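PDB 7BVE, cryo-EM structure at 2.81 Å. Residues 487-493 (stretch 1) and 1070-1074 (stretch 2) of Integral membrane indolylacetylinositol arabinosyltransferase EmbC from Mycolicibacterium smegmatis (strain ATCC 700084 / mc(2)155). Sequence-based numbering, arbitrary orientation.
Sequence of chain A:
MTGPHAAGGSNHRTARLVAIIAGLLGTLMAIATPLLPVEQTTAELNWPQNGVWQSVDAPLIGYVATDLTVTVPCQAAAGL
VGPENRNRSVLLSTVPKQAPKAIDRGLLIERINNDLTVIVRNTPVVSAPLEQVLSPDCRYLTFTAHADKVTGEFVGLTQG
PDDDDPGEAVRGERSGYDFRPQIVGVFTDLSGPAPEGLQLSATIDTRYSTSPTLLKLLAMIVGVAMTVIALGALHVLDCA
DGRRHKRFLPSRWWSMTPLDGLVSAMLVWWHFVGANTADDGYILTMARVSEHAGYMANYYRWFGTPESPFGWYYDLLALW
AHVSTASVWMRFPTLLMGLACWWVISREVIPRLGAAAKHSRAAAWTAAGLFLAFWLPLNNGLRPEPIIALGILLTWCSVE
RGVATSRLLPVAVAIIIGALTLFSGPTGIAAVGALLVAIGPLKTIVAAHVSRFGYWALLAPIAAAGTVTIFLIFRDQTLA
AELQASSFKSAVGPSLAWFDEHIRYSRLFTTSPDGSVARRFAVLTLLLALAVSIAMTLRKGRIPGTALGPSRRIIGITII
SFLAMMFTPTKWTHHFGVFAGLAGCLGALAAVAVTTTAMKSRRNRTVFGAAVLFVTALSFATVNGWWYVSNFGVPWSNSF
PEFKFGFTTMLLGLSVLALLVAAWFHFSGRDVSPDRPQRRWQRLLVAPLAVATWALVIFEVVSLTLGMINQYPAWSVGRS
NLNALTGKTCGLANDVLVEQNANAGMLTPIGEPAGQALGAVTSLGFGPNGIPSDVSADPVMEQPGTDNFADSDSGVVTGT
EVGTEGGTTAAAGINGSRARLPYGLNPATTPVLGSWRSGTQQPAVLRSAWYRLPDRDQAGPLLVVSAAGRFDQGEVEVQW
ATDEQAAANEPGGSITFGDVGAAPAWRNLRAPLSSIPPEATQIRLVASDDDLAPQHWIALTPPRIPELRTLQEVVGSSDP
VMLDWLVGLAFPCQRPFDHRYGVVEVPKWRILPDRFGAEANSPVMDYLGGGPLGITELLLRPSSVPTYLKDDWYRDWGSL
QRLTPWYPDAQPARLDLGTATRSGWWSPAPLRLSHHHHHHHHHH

Stretch 1 (487-493) SFKSAVG
Stretch 2 1070-1074: PLRLS

A small, mainly apolar contact, without a hydrogen bond across it, packs the last turns of a helix against an extended segment nearly six hundred residues later in the same chain, with the ring of Phe488 at its centre. Residues 487-492 are helical, phi running from -63° to -83° and psi from -35° to -60°, and continue a helix that begins earlier in the chain. Within the stretch the helix is held by Ala491 N to Ser487 O (3.0 Å), Val492 N to Phe488 O (2.9 Å) and Gly493 N to Lys489 O (3.0 Å); Gly493 itself, at phi/psi -83°/-177°, is the first residue to leave helical geometry. Residues 1070-1074 form no regular helix or strand, yet their backbone is extended throughout, with phi between -69° and -101° and psi between 116° and 161°. The segment runs in the same general direction as the helix: CA of Phe488 lies 7.4 Å from CA of Leu1071, and CA of Val492 lies 6.8 Å from CA of Leu1073. The extended backbone makes side chains alternate, so the CA-to-CB bonds of Leu1071 and Leu1073 point toward the helix and that of Arg1072 points away.

Phe488, buried, points toward the segment with chi1 t (-177°) and chi2 72°. Leu1071 (chi1 m, chi2 t) lays its CB over one face of the ring, 3.9 Å from the centroid and 19° off the normal, a CH-pi contact in which Phe488 CD1 comes 3.7 Å from Leu1071 CB. The ring also reaches the backbone: Phe488 CE1 is 3.6 Å from Leu1071 O, and Phe488 CZ is 3.9 Å from Arg1072 O, which lies at the ring edge near its plane. Arg1072 therefore meets the ring through its carbonyl, while its extended side chain (chi1 to chi3 all t, chi4 -83°) stays clear of the helix and hydrogen-bonds elsewhere in the structure.

Leu1073 (chi1 p, 71°; chi2 t) spans about a turn of the helix. Its CB sits 3.6 Å from Phe488 CE1, and the same Leu1073 CB is 3.9 Å from Val492 CG2. Val492, chi1 t (173°), meets it although its CA-to-CB bond points sideways. Ala491 points toward the segment, but its short side chain makes a looser contact, Ala491 CB to Leu1073 CD1 at 4.5 Å. The two stretches bury 236 Å² in all, and Phe488 contributes the largest share. Ser487, Lys489 (chi1 m, then t throughout), Ser490 (chi1 t), Gly493, Pro1070 and Ser1074 (chi1 p) take no part.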

# COMPACT_ATOMS: atom_id res chain seq x y z
N SER A 487 22.25 7.68 16.69
CA SER A 487 22.54 8.09 15.31
C SER A 487 22.82 6.89 14.42
O SER A 487 22.39 6.86 13.26
CB SER A 487 23.73 9.04 15.31
OG SER A 487 23.46 10.21 16.06
N PHE A 488 23.50 5.88 14.96
CA PHE A 488 23.83 4.69 14.19
C PHE A 488 22.60 3.83 13.91
O PHE A 488 22.46 3.28 12.81
CB PHE A 488 24.90 3.91 14.94
CG PHE A 488 25.38 2.70 14.23
CD1 PHE A 488 26.18 2.81 13.11
CD2 PHE A 488 25.08 1.44 14.70
CE1 PHE A 488 26.64 1.70 12.47
CE2 PHE A 488 25.54 0.33 14.06
CZ PHE A 488 26.32 0.46 12.94
N LYS A 489 21.69 3.69 14.89
CA LYS A 489 20.45 2.96 14.66
C LYS A 489 19.57 3.66 13.65
O LYS A 489 18.86 3.01 12.88
CB LYS A 489 19.68 2.79 15.96
CG LYS A 489 20.27 1.86 16.95
CD LYS A 489 19.38 1.81 18.15
CE LYS A 489 19.98 0.94 19.21
NZ LYS A 489 19.10 0.90 20.40
N SER A 490 19.57 4.99 13.66
CA SER A 490 18.82 5.73 12.65
C SER A 490 19.44 5.56 11.27
O SER A 490 18.72 5.51 10.27
CB SER A 490 18.74 7.20 13.03
OG SER A 490 18.06 7.93 12.03
N ALA A 491 20.77 5.47 11.20
CA ALA A 491 21.43 5.31 9.91
C ALA A 491 21.22 3.91 9.34
O ALA A 491 21.03 3.76 8.13
CB ALA A 491 22.92 5.60 10.05
N VAL A 492 21.24 2.88 10.19
CA VAL A 492 21.16 1.51 9.72
C VAL A 492 19.71 1.10 9.48
O VAL A 492 19.33 0.75 8.36
CB VAL A 492 21.81 0.54 10.72
CG1 VAL A 492 21.57 -0.89 10.31
CG2 VAL A 492 23.29 0.80 10.81
N GLY A 493 18.90 1.15 10.52
CA GLY A 493 17.69 0.37 10.57
C GLY A 493 16.54 1.02 9.85
O GLY A 493 16.67 2.07 9.23
N PRO A 1070 34.98 4.42 15.09
CA PRO A 1070 33.65 4.56 14.50
C PRO A 1070 32.93 3.22 14.45
O PRO A 1070 33.51 2.15 14.55
CB PRO A 1070 33.94 5.09 13.10
CG PRO A 1070 35.24 5.74 13.21
CD PRO A 1070 36.02 4.92 14.17
N LEU A 1071 31.61 3.31 14.30
CA LEU A 1071 30.76 2.13 14.19
C LEU A 1071 30.60 1.81 12.71
O LEU A 1071 30.04 2.61 11.96
CB LEU A 1071 29.41 2.38 14.85
CG LEU A 1071 29.41 2.47 16.38
CD1 LEU A 1071 28.08 2.98 16.88
CD2 LEU A 1071 29.68 1.11 16.97
N ARG A 1072 31.09 0.65 12.30
CA ARG A 1072 31.06 0.26 10.89
C ARG A 1072 29.69 -0.29 10.54
O ARG A 1072 29.25 -1.28 11.13
CB ARG A 1072 32.12 -0.79 10.58
CG ARG A 1072 32.20 -1.06 9.11
CD ARG A 1072 33.05 -2.24 8.76
NE ARG A 1072 33.21 -2.31 7.32
CZ ARG A 1072 32.33 -2.85 6.48
NH1 ARG A 1072 31.20 -3.38 6.94
NH2 ARG A 1072 32.56 -2.85 5.19
N LEU A 1073 29.03 0.31 9.57
CA LEU A 1073 27.73 -0.16 9.11
C LEU A 1073 27.92 -0.95 7.82
O LEU A 1073 28.60 -0.49 6.90
CB LEU A 1073 26.75 1.00 8.93
CG LEU A 1073 26.80 2.06 7.83
CD1 LEU A 1073 25.44 2.70 7.73
CD2 LEU A 1073 27.84 3.12 8.14
N SER A 1074 27.34 -2.14 7.78
CA SER A 1074 27.42 -2.98 6.59
C SER A 1074 26.45 -2.44 5.55
O SER A 1074 25.24 -2.39 5.80
CB SER A 1074 27.10 -4.43 6.93
OG SER A 1074 25.74 -4.57 7.30